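Local coordinates for glutamic acid/alanine-rich protein (Trypanosoma congolense, PDB 2Y44) that is displayed on the parasite cell surface, where its elongated, largely helical ectodomain probably forms part of the protein coat, at residues C9-Q14 with S136-L141; Q14-E19 with K120-A125; K45-A50 with T59-A64. All blocks are in the same frame, centred on the assembly; numbering follows the deposited sequence.

Interaction 1 of 3, residues C9-Q14 with S136-L141; sequences CDVARQ and SAFDAL
V11 of helix 2-16 packs against A137, F138 and L141 of helix 131-144 in an antiparallel helix pair, an example of how one branched side chain can carry most of an interface. The axes of the two short segments come within 8.7 Å and make an angle of 155° between their N-to-C directions, and V11 and A137 bring the backbones nearest. The two methyls of V11 have different tasks. CG1 lies anti to the backbone N (chi1 166°) and rests over one face of the F138 ring, with V11 CG1 4.1 Å from the F138 ring centroid and 24° off the ring normal. This CH-pi contact is displaced toward the rim: V11 CG1 is nearest F138 CZ, at 3.7 Å. The other methyl, CG2, presses against the backbone of the partner helix, 3.3 Å from A137 O, while also meeting A137 CB and, at 4.0 Å, L141 CD2. One turn further on, the aliphatic part of Q14 extends the apolar patch, its CG lying 3.7 Å from A137 CB; the amide beyond is turned to a polar partner, with NE2 hydrogen-bonded to S133 OG. No hydrogen bond links the two segments, which meet by van der Waals and CH-pi contact. The pair sits within a larger bundle: F138 also touches L15 of helix 2-16 and I152 and F159 of helix 149-183, while A12 of helix 2-16 packs on T99 and L103 of helix 57-107.

Interaction 2 of 3, residues Q14-E19 with K120-A125; sequences QLRALE and KKCTGA
R16 of helix 2-16 reaches to the carbonyls of C122 and G124, illustrating how a single arginine can fix a segment that has no regular structure. The hydrogen bonds come first. R16 NH1 donates to G124 O at 3.0 Å, fairly straight at 163° and in the guanidinium plane, and to C122 O at 2.8 Å, where the donor stands above the carbonyl plane. R16 NH2 adds a weak bond to C122 O, so that this oxygen is held by both terminal nitrogens. The side chain is extended from CG to NE, which carries the guanidinium across to the loop, and R16 CD passes 3.3 Å from G124 O on the way. The guanidinium also forms a salt bridge, R16 NH2 with D100 OD1 of helix 57-107.

Apolar contacts are fewer. A125 CB sits 3.8 Å from R16 CB, equally near R16 O, and 4.2 Å from A17 CB, so the A125 methyl packs against both R16 and A17.

Backbone conformation and covalent linkage complete the account. C122 is the centre of an inverse gamma turn, closed by T123 N to K121 O at 2.8 Å, and G124 adopts a positive phi (87°) at which a CB would be jammed against the preceding carbonyl. The arrangement is that of an irregular connection pinned to a helix: the loop that joins helix 113-120 to helix 131-144 is bound through its backbone carbonyls and, at C122, by the disulfide to C9 of helix 2-16.

Interaction 3 of 3, residues K45-A50 with T59-A64; sequences KAVERA and TATEAA. Unlike the reference sequence in segment 59-64: T59 (reference Ala).
A60 meets V47 and A50 where helix 57-107 runs back beside helix 18-53, showing how alanines let two helices lie close together. A60 CB faces the partner helix, 3.8 Å from V47 CA and 4.1 Å from A50 CB, while V47 CG2 packs 3.4 Å from A60 O. With V47 CG1 anti to the backbone N (chi1 169°), CG2 lies beside that N and meets both A60 and A64. T61 stands at the border of the contact. Its OG1 approaches V47 CG1 at 3.9 Å, without a hydrogen bond across the helices, and bonds instead to V57 O one turn back on its own helix. A64, the next turn along from A60, closes over the valine, its CB 3.5 Å from V47 CG2, and continues onto A43 and E44 of helix 18-53. The axes of the short segments approach to 8.4 Å at 167°, nearly antiparallel. Two successive helices running in this way and joined by a short turn form a helical hairpin, here packed through alanines around V47 and consistent with the coiled coil predicted to include residues 45-50.

How the interactions relate
Interactions 1 and 2 form one composite region at the same end of the molecule, sharing Q14 and helix 2-16 and tied by the C9-C122 disulfide and by a probable hydrogen bond from R13 NE to T123 O. Interaction 3 lies on the other side of the chain's centre, its own centre about 52 and 50 Å from those of interactions 1 and 2. Interactions 1 and 3 are both antiparallel helix pairs without hydrogen bonds, each built round a buried valine; an aromatic ring joins the first, whereas alanines dominate the third. Interaction 2 differs in pairing a helix with a largely exposed loop, where arginine-to-carbonyl hydrogen bonds dominate, with a smaller apolar part. Helix 18-53 runs from interaction 2 to interaction 3.

Interaction 1 of 3, residues C9-Q14 with S136-L141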
ATOM      1  N   CYS A   9     -16.574 -13.646   1.744  1.00 14.67           N
ATOM      2  CA  CYS A   9     -15.443 -14.153   0.970  1.00 15.83           C
ATOM      3  C   CYS A   9     -14.675 -13.020   0.278  1.00 14.16           C
ATOM      4  O   CYS A   9     -13.454 -12.996   0.322  1.00 14.28           O
ATOM      5  CB  CYS A   9     -15.913 -15.158  -0.089  1.00 16.63           C
ATOM      6  SG  CYS A   9     -14.514 -15.684  -1.059  1.00 16.77           S
ATOM      7  N   ASP A  10     -15.388 -12.077  -0.349  1.00 12.14           N
ATOM      8  CA  ASP A  10     -14.749 -10.933  -0.957  1.00 14.57           C
ATOM      9  C   ASP A  10     -13.944 -10.142   0.057  1.00 13.37           C
ATOM     10  O   ASP A  10     -12.818  -9.723  -0.228  1.00 13.37           O
ATOM     11  CB  ASP A  10     -15.788 -10.056  -1.649  1.00 13.79           C
ATOM     12  CG  ASP A  10     -16.486 -10.773  -2.816  1.00 18.86           C
ATOM     13  OD1 ASP A  10     -15.971 -11.805  -3.315  1.00 19.23           O
ATOM     14  OD2 ASP A  10     -17.506 -10.221  -3.320  1.00 21.32           O
ATOM     15  N   VAL A  11     -14.513  -9.937   1.255  1.00 12.38           N
ATOM     16  CA  VAL A  11     -13.739  -9.256   2.297  1.00 12.67           C
ATOM     17  C   VAL A  11     -12.481 -10.080   2.632  1.00 12.36           C
ATOM     18  O   VAL A  11     -11.398  -9.536   2.706  1.00 14.69           O
ATOM     19  CB  VAL A  11     -14.603  -9.033   3.555  1.00 11.88           C
ATOM     20  CG1 VAL A  11     -13.748  -8.652   4.770  1.00 16.64           C
ATOM     21  CG2 VAL A  11     -15.576  -7.907   3.260  1.00 11.98           C
ATOM     22  N   ALA A  12     -12.646 -11.384   2.857  1.00 13.62           N
ATOM     23  CA  ALA A  12     -11.502 -12.210   3.212  1.00 12.70           C
ATOM     24  C   ALA A  12     -10.392 -12.139   2.153  1.00 12.87           C
ATOM     25  O   ALA A  12      -9.221 -12.023   2.499  1.00 13.46           O
ATOM     26  CB  ALA A  12     -11.934 -13.649   3.434  1.00 12.90           C
ATOM     27  N   ARG A  13     -10.764 -12.161   0.876  1.00 15.75           N
ATOM     28  CA  ARG A  13      -9.746 -12.072  -0.226  1.00 15.03           C
ATOM     29  C   ARG A  13      -9.011 -10.735  -0.232  1.00 17.33           C
ATOM     30  O   ARG A  13      -7.798 -10.661  -0.505  1.00 16.36           O
ATOM     31  CB  ARG A  13     -10.413 -12.310  -1.592  1.00 16.18           C
ATOM     32  CG  ARG A  13     -10.919 -13.758  -1.754  1.00 16.23           C
ATOM     33  CD  ARG A  13     -10.446 -14.309  -3.082  1.00 25.20           C
ATOM     34  NE  ARG A  13     -10.667 -15.749  -3.240  1.00 25.92           N
ATOM     35  CZ  ARG A  13     -11.757 -16.286  -3.787  1.00 27.78           C
ATOM     36  NH1 ARG A  13     -12.776 -15.511  -4.156  1.00 28.33           N
ATOM     37  NH2 ARG A  13     -11.802 -17.595  -4.004  1.00 23.90           N
ATOM     38  N   GLN A  14      -9.751  -9.662   0.054  1.00 15.27           N
ATOM     39  CA  GLN A  14      -9.137  -8.342   0.273  1.00 16.11           C
ATOM     40  C   GLN A  14      -8.143  -8.341   1.432  1.00 15.84           C
ATOM     41  O   GLN A  14      -7.008  -7.906   1.274  1.00 16.38           O
ATOM     42  CB  GLN A  14     -10.214  -7.246   0.449  1.00 14.36           C
ATOM     43  CG  GLN A  14     -11.156  -7.108  -0.740  1.00 15.50           C
ATOM     44  CD  GLN A  14     -10.512  -6.415  -1.944  1.00 16.77           C
ATOM     45  OE1 GLN A  14     -10.598  -6.896  -3.090  1.00 23.90           O
ATOM     46  NE2 GLN A  14      -9.892  -5.285  -1.698  1.00 12.69           N
ATOM     47  N   SER A 136     -14.921  -0.910  -0.624  1.00 14.84           N
ATOM     48  CA  SER A 136     -16.119  -1.408  -1.261  1.00 16.52           C
ATOM     49  C   SER A 136     -16.534  -2.760  -0.689  1.00 16.37           C
ATOM     50  O   SER A 136     -17.726  -2.986  -0.401  1.00 14.98           O
ATOM     51  CB  SER A 136     -15.882  -1.537  -2.752  1.00 18.65           C
ATOM     52  OG  SER A 136     -15.741  -0.226  -3.300  1.00 24.24           O
ATOM     53  N   ALA A 137     -15.540  -3.620  -0.473  1.00 13.51           N
ATOM     54  CA  ALA A 137     -15.801  -4.967   0.045  1.00 14.56           C
ATOM     55  C   ALA A 137     -16.445  -4.879   1.444  1.00 13.48           C
ATOM     56  O   ALA A 137     -17.399  -5.602   1.741  1.00 13.89           O
ATOM     57  CB  ALA A 137     -14.493  -5.805   0.092  1.00 13.58           C
ATOM     58  N   PHE A 138     -15.927  -4.012   2.297  1.00 14.37           N
ATOM     59  CA  PHE A 138     -16.522  -3.887   3.630  1.00 13.50           C
ATOM     60  C   PHE A 138     -17.901  -3.248   3.560  1.00 14.72           C
ATOM     61  O   PHE A 138     -18.782  -3.643   4.314  1.00 16.52           O
ATOM     62  CB  PHE A 138     -15.606  -3.085   4.569  1.00 14.19           C
ATOM     63  CG  PHE A 138     -14.554  -3.929   5.234  1.00 15.57           C
ATOM     64  CD1 PHE A 138     -14.823  -4.546   6.438  1.00 13.21           C
ATOM     65  CD2 PHE A 138     -13.326  -4.110   4.644  1.00 14.24           C
ATOM     66  CE1 PHE A 138     -13.892  -5.370   7.065  1.00 12.28           C
ATOM     67  CE2 PHE A 138     -12.359  -4.921   5.283  1.00 12.77           C
ATOM     68  CZ  PHE A 138     -12.648  -5.530   6.487  1.00 15.01           C
ATOM     69  N   ASP A 139     -18.067  -2.203   2.722  1.00 12.83           N
ATOM     70  CA  ASP A 139     -19.421  -1.602   2.477  1.00 15.29           C
ATOM     71  C   ASP A 139     -20.455  -2.685   2.091  1.00 13.27           C
ATOM     72  O   ASP A 139     -21.605  -2.683   2.540  1.00 12.83           O
ATOM     73  CB  ASP A 139     -19.377  -0.554   1.345  1.00 16.10           C
ATOM     74  CG  ASP A 139     -18.847   0.816   1.801  1.00 17.62           C
ATOM     75  OD1 ASP A 139     -18.646   1.017   3.012  1.00 21.23           O
ATOM     76  OD2 ASP A 139     -18.649   1.679   0.913  1.00 22.21           O
ATOM     77  N   ALA A 140     -20.052  -3.596   1.202  1.00 12.09           N
ATOM     78  CA  ALA A 140     -20.962  -4.614   0.691  1.00 12.16           C
ATOM     79  C   ALA A 140     -21.384  -5.543   1.802  1.00 12.58           C
ATOM     80  O   ALA A 140     -22.569  -5.866   1.925  1.00 11.33           O
ATOM     81  CB  ALA A 140     -20.281  -5.417  -0.451  1.00 12.70           C
ATOM     82  N   LEU A 141     -20.411  -5.931   2.622  1.00 10.94           N
ATOM     83  CA  LEU A 141     -20.720  -6.773   3.778  1.00 12.75           C
ATOM     84  C   LEU A 141     -21.614  -6.043   4.807  1.00 13.72           C
ATOM     85  O   LEU A 141     -22.617  -6.590   5.252  1.00 13.28           O
ATOM     86  CB  LEU A 141     -19.449  -7.302   4.433  1.00 14.31           C
ATOM     87  CG  LEU A 141     -19.676  -8.307   5.585  1.00 10.30           C
ATOM     88  CD1 LEU A 141     -20.453  -9.589   5.117  1.00 15.22           C
ATOM     89  CD2 LEU A 141     -18.276  -8.691   6.137  1.00 16.48           C
TER

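Interaction 2 of 3, residues Q14-E19 with K120-A125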
ATOM      1  N   GLN A  14      -9.751  -9.662   0.054  1.00 15.27           N
ATOM      2  CA  GLN A  14      -9.137  -8.342   0.273  1.00 16.11           C
ATOM      3  C   GLN A  14      -8.143  -8.341   1.432  1.00 15.84           C
ATOM      4  O   GLN A  14      -7.008  -7.906   1.274  1.00 16.38           O
ATOM      5  CB  GLN A  14     -10.214  -7.246   0.449  1.00 14.36           C
ATOM      6  CG  GLN A  14     -11.156  -7.108  -0.740  1.00 15.50           C
ATOM      7  CD  GLN A  14     -10.512  -6.415  -1.944  1.00 16.77           C
ATOM      8  OE1 GLN A  14     -10.598  -6.896  -3.090  1.00 23.90           O
ATOM      9  NE2 GLN A  14      -9.892  -5.285  -1.698  1.00 12.69           N
ATOM     10  N   LEU A  15      -8.578  -8.799   2.609  1.00 14.52           N
ATOM     11  CA  LEU A  15      -7.699  -8.920   3.753  1.00 14.03           C
ATOM     12  C   LEU A  15      -6.453  -9.776   3.452  1.00 14.04           C
ATOM     13  O   LEU A  15      -5.330  -9.416   3.794  1.00 15.29           O
ATOM     14  CB  LEU A  15      -8.465  -9.491   4.948  1.00 12.83           C
ATOM     15  CG  LEU A  15      -9.580  -8.608   5.522  1.00 12.12           C
ATOM     16  CD1 LEU A  15     -10.353  -9.365   6.587  1.00 15.45           C
ATOM     17  CD2 LEU A  15      -9.049  -7.256   6.044  1.00 14.91           C
ATOM     18  N   ARG A  16      -6.650 -10.941   2.844  1.00 15.52           N
ATOM     19  CA  ARG A  16      -5.507 -11.786   2.500  1.00 15.79           C
ATOM     20  C   ARG A  16      -4.495 -11.135   1.538  1.00 17.91           C
ATOM     21  O   ARG A  16      -3.333 -11.575   1.453  1.00 18.06           O
ATOM     22  CB  ARG A  16      -6.000 -13.115   1.887  1.00 14.97           C
ATOM     23  CG  ARG A  16      -6.836 -13.912   2.845  1.00 17.55           C
ATOM     24  CD  ARG A  16      -7.557 -14.997   2.087  1.00 16.28           C
ATOM     25  NE  ARG A  16      -8.513 -15.734   2.913  1.00 15.16           N
ATOM     26  CZ  ARG A  16      -9.455 -16.531   2.394  1.00 15.13           C
ATOM     27  NH1 ARG A  16      -9.599 -16.639   1.059  1.00 15.64           N
ATOM     28  NH2 ARG A  16     -10.306 -17.158   3.193  1.00 20.66           N
ATOM     29  N   ALA A  17      -4.903 -10.064   0.867  1.00 17.12           N
ATOM     30  CA  ALA A  17      -4.060  -9.430  -0.134  1.00 19.00           C
ATOM     31  C   ALA A  17      -3.207  -8.312   0.466  1.00 19.68           C
ATOM     32  O   ALA A  17      -2.336  -7.803  -0.215  1.00 19.51           O
ATOM     33  CB  ALA A  17      -4.887  -8.909  -1.317  1.00 19.53           C
ATOM     34  N   LEU A  18      -3.446  -7.942   1.736  1.00 18.26           N
ATOM     35  CA  LEU A  18      -2.813  -6.731   2.282  1.00 19.46           C
ATOM     36  C   LEU A  18      -1.297  -6.885   2.466  1.00 19.41           C
ATOM     37  O   LEU A  18      -0.566  -5.944   2.250  1.00 20.60           O
ATOM     38  CB  LEU A  18      -3.433  -6.294   3.610  1.00 20.24           C
ATOM     39  CG  LEU A  18      -4.911  -5.892   3.640  1.00 17.58           C
ATOM     40  CD1 LEU A  18      -5.410  -5.775   5.085  1.00 14.52           C
ATOM     41  CD2 LEU A  18      -5.126  -4.628   2.846  1.00 24.50           C
ATOM     42  N   GLU A  19      -0.833  -8.044   2.937  1.00 18.22           N
ATOM     43  CA  GLU A  19       0.632  -8.237   3.073  1.00 18.60           C
ATOM     44  C   GLU A  19       1.354  -8.048   1.712  1.00 17.95           C
ATOM     45  O   GLU A  19       2.342  -7.307   1.607  1.00 15.63           O
ATOM     46  CB  GLU A  19       0.944  -9.624   3.679  1.00 19.88           C
ATOM     47  CG  GLU A  19       2.375  -9.757   4.155  1.00 28.25           C
ATOM     48  CD  GLU A  19       2.567 -10.930   5.102  1.00 34.93           C
ATOM     49  OE1 GLU A  19       1.664 -11.810   5.201  1.00 32.56           O
ATOM     50  OE2 GLU A  19       3.648 -10.979   5.724  1.00 39.11           O
ATOM     51  N   LYS A 120     -16.077 -23.139   0.925  1.00 16.85           N
ATOM     52  CA  LYS A 120     -14.933 -23.991   0.636  1.00 18.82           C
ATOM     53  C   LYS A 120     -14.094 -23.398  -0.501  1.00 19.17           C
ATOM     54  O   LYS A 120     -12.856 -23.409  -0.437  1.00 22.22           O
ATOM     55  CB  LYS A 120     -15.389 -25.408   0.294  1.00 20.61           C
ATOM     56  CG  LYS A 120     -14.231 -26.345  -0.007  1.00 19.93           C
ATOM     57  CD  LYS A 120     -14.738 -27.615  -0.686  1.00 19.08           C
ATOM     58  CE  LYS A 120     -13.581 -28.638  -0.757  1.00 18.30           C
ATOM     59  NZ  LYS A 120     -14.153 -29.941  -1.228  1.00 20.29           N
ATOM     60  N   LYS A 121     -14.750 -22.852  -1.515  1.00 19.52           N
ATOM     61  CA  LYS A 121     -14.020 -22.352  -2.666  1.00 22.54           C
ATOM     62  C   LYS A 121     -13.411 -20.971  -2.369  1.00 21.22           C
ATOM     63  O   LYS A 121     -12.634 -20.452  -3.153  1.00 22.70           O
ATOM     64  CB  LYS A 121     -14.885 -22.358  -3.926  1.00 24.30           C
ATOM     65  CG  LYS A 121     -15.945 -21.291  -3.981  1.00 27.82           C
ATOM     66  CD  LYS A 121     -15.577 -20.228  -5.017  1.00 37.90           C
ATOM     67  CE  LYS A 121     -14.850 -19.042  -4.357  1.00 39.42           C
ATOM     68  NZ  LYS A 121     -14.656 -17.908  -5.281  1.00 37.91           N
ATOM     69  N   CYS A 122     -13.603 -20.480  -1.150  1.00 17.70           N
ATOM     70  CA  CYS A 122     -13.015 -19.182  -0.795  1.00 17.51           C
ATOM     71  C   CYS A 122     -11.535 -19.238  -0.371  1.00 18.24           C
ATOM     72  O   CYS A 122     -11.182 -18.891   0.730  1.00 18.88           O
ATOM     73  CB  CYS A 122     -13.861 -18.420   0.231  1.00 16.30           C
ATOM     74  SG  CYS A 122     -13.308 -16.672   0.288  1.00 16.42           S
ATOM     75  N   THR A 123     -10.671 -19.639  -1.290  1.00 21.12           N
ATOM     76  CA  THR A 123      -9.261 -19.740  -0.999  1.00 22.84           C
ATOM     77  C   THR A 123      -8.561 -18.653  -1.794  1.00 22.82           C
ATOM     78  O   THR A 123      -9.119 -18.115  -2.740  1.00 22.73           O
ATOM     79  CB  THR A 123      -8.708 -21.138  -1.382  1.00 24.10           C
ATOM     80  OG1 THR A 123      -9.087 -21.455  -2.720  1.00 25.59           O
ATOM     81  CG2 THR A 123      -9.300 -22.222  -0.456  1.00 27.97           C
ATOM     82  N   GLY A 124      -7.365 -18.273  -1.364  1.00 23.00           N
ATOM     83  CA  GLY A 124      -6.605 -17.308  -2.144  1.00 24.51           C
ATOM     84  C   GLY A 124      -6.923 -15.863  -1.821  1.00 23.54           C
ATOM     85  O   GLY A 124      -7.910 -15.546  -1.116  1.00 25.42           O
ATOM     86  N   ALA A 125      -6.101 -14.990  -2.384  1.00 24.25           N
ATOM     87  CA  ALA A 125      -6.145 -13.552  -2.141  1.00 21.65           C
ATOM     88  C   ALA A 125      -6.638 -12.827  -3.389  1.00 23.07           C
ATOM     89  O   ALA A 125      -6.468 -13.323  -4.529  1.00 20.95           O
ATOM     90  CB  ALA A 125      -4.726 -13.045  -1.739  1.00 22.22           C
TER

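Interaction 3 of 3, residues K45-A50 with T59-A64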
ATOM      1  N   LYS A  45      28.024  15.056  -9.187  1.00 16.42           N
ATOM      2  CA  LYS A  45      29.121  14.917 -10.156  1.00 14.43           C
ATOM      3  C   LYS A  45      29.180  16.094 -11.118  1.00 14.78           C
ATOM      4  O   LYS A  45      30.270  16.633 -11.389  1.00 13.60           O
ATOM      5  CB  LYS A  45      28.994  13.593 -10.920  1.00 15.24           C
ATOM      6  CG  LYS A  45      29.272  12.416 -10.020  1.00 21.14           C
ATOM      7  CD  LYS A  45      29.144  11.087 -10.795  1.00 24.60           C
ATOM      8  CE  LYS A  45      29.625  11.160 -12.242  1.00 27.44           C
ATOM      9  NZ  LYS A  45      29.667   9.738 -12.801  1.00 28.53           N
ATOM     10  N   ALA A  46      28.009  16.538 -11.569  1.00 16.35           N
ATOM     11  CA  ALA A  46      27.927  17.690 -12.474  1.00 14.87           C
ATOM     12  C   ALA A  46      28.513  18.954 -11.806  1.00 14.79           C
ATOM     13  O   ALA A  46      29.185  19.753 -12.475  1.00 15.14           O
ATOM     14  CB  ALA A  46      26.489  17.911 -12.941  1.00 14.92           C
ATOM     15  N   VAL A  47      28.296  19.121 -10.509  1.00 12.84           N
ATOM     16  CA  VAL A  47      28.905  20.231  -9.749  1.00 15.26           C
ATOM     17  C   VAL A  47      30.427  20.166  -9.753  1.00 13.93           C
ATOM     18  O   VAL A  47      31.104  21.152 -10.014  1.00 16.28           O
ATOM     19  CB  VAL A  47      28.450  20.266  -8.262  1.00 14.23           C
ATOM     20  CG1 VAL A  47      29.328  21.261  -7.493  1.00 18.73           C
ATOM     21  CG2 VAL A  47      26.967  20.609  -8.174  1.00 13.32           C
ATOM     22  N   GLU A  48      30.969  18.980  -9.557  1.00 13.59           N
ATOM     23  CA  GLU A  48      32.422  18.827  -9.551  1.00 14.76           C
ATOM     24  C   GLU A  48      33.021  19.033 -10.928  1.00 14.55           C
ATOM     25  O   GLU A  48      34.169  19.482 -11.039  1.00 15.75           O
ATOM     26  CB  GLU A  48      32.840  17.436  -9.040  1.00 14.34           C
ATOM     27  CG  GLU A  48      32.444  17.157  -7.575  1.00 14.38           C
ATOM     28  CD  GLU A  48      33.005  18.178  -6.661  1.00 15.64           C
ATOM     29  OE1 GLU A  48      34.129  18.629  -6.920  1.00 16.88           O
ATOM     30  OE2 GLU A  48      32.290  18.599  -5.710  1.00 21.09           O
ATOM     31  N   ARG A  49      32.309  18.592 -11.960  1.00 14.97           N
ATOM     32  CA  ARG A  49      32.757  18.786 -13.357  1.00 15.08           C
ATOM     33  C   ARG A  49      32.831  20.289 -13.657  1.00 15.08           C
ATOM     34  O   ARG A  49      33.791  20.766 -14.298  1.00 15.75           O
ATOM     35  CB  ARG A  49      31.789  18.090 -14.341  1.00 15.80           C
ATOM     36  CG  ARG A  49      31.817  16.520 -14.173  1.00 22.61           C
ATOM     37  CD  ARG A  49      32.793  15.863 -15.109  1.00 26.67           C
ATOM     38  NE  ARG A  49      33.111  14.447 -14.803  1.00 23.96           N
ATOM     39  CZ  ARG A  49      32.363  13.423 -15.185  1.00 22.24           C
ATOM     40  NH1 ARG A  49      31.195  13.670 -15.797  1.00 26.51           N
ATOM     41  NH2 ARG A  49      32.776  12.159 -14.994  1.00 15.28           N
ATOM     42  N   ALA A  50      31.835  21.012 -13.150  1.00 16.21           N
ATOM     43  CA  ALA A  50      31.752  22.473 -13.280  1.00 18.90           C
ATOM     44  C   ALA A  50      32.892  23.144 -12.535  1.00 18.84           C
ATOM     45  O   ALA A  50      33.547  24.049 -13.064  1.00 19.83           O
ATOM     46  CB  ALA A  50      30.382  22.985 -12.753  1.00 17.56           C
ATOM     47  N   THR A  59      24.967  27.441 -11.267  1.00 22.96           N
ATOM     48  CA  THR A  59      23.777  26.748 -11.741  1.00 24.10           C
ATOM     49  C   THR A  59      23.830  25.255 -11.407  1.00 21.98           C
ATOM     50  O   THR A  59      22.836  24.692 -10.979  1.00 22.73           O
ATOM     51  CB  THR A  59      23.455  27.022 -13.227  1.00 26.62           C
ATOM     52  OG1 THR A  59      24.154  26.109 -14.069  1.00 34.02           O
ATOM     53  CG2 THR A  59      23.862  28.448 -13.617  1.00 29.19           C
ATOM     54  N   ALA A  60      25.004  24.633 -11.516  1.00 22.47           N
ATOM     55  CA  ALA A  60      25.093  23.196 -11.179  1.00 17.89           C
ATOM     56  C   ALA A  60      24.790  23.021  -9.694  1.00 19.06           C
ATOM     57  O   ALA A  60      24.116  22.070  -9.297  1.00 17.50           O
ATOM     58  CB  ALA A  60      26.480  22.645 -11.487  1.00 18.27           C
ATOM     59  N   THR A  61      25.321  23.928  -8.875  1.00 18.02           N
ATOM     60  CA  THR A  61      25.192  23.789  -7.422  1.00 20.16           C
ATOM     61  C   THR A  61      23.707  23.923  -7.040  1.00 20.43           C
ATOM     62  O   THR A  61      23.183  23.179  -6.206  1.00 16.28           O
ATOM     63  CB  THR A  61      26.040  24.866  -6.716  1.00 19.49           C
ATOM     64  OG1 THR A  61      27.423  24.657  -7.052  1.00 21.76           O
ATOM     65  CG2 THR A  61      25.863  24.822  -5.221  1.00 23.19           C
ATOM     66  N   GLU A  62      23.014  24.851  -7.685  1.00 21.36           N
ATOM     67  CA  GLU A  62      21.615  25.082  -7.340  1.00 21.92           C
ATOM     68  C   GLU A  62      20.799  23.877  -7.739  1.00 20.42           C
ATOM     69  O   GLU A  62      19.948  23.404  -6.982  1.00 21.44           O
ATOM     70  CB  GLU A  62      21.133  26.348  -8.061  1.00 24.41           C
ATOM     71  CG  GLU A  62      21.881  27.553  -7.538  1.00 26.31           C
ATOM     72  CD  GLU A  62      22.063  28.650  -8.552  1.00 33.22           C
ATOM     73  OE1 GLU A  62      21.355  28.648  -9.585  1.00 31.73           O
ATOM     74  OE2 GLU A  62      22.942  29.510  -8.300  1.00 36.97           O
ATOM     75  N   ALA A  63      21.138  23.298  -8.884  1.00 20.08           N
ATOM     76  CA  ALA A  63      20.424  22.128  -9.340  1.00 19.39           C
ATOM     77  C   ALA A  63      20.697  20.946  -8.406  1.00 17.51           C
ATOM     78  O   ALA A  63      19.777  20.217  -8.075  1.00 17.49           O
ATOM     79  CB  ALA A  63      20.781  21.796 -10.794  1.00 20.46           C
ATOM     80  N   ALA A  64      21.953  20.767  -7.991  1.00 15.76           N
ATOM     81  CA  ALA A  64      22.304  19.665  -7.083  1.00 16.66           C
ATOM     82  C   ALA A  64      21.627  19.773  -5.719  1.00 16.41           C
ATOM     83  O   ALA A  64      21.170  18.776  -5.147  1.00 15.73           O
ATOM     84  CB  ALA A  64      23.824  19.511  -6.953  1.00 16.18           C
TER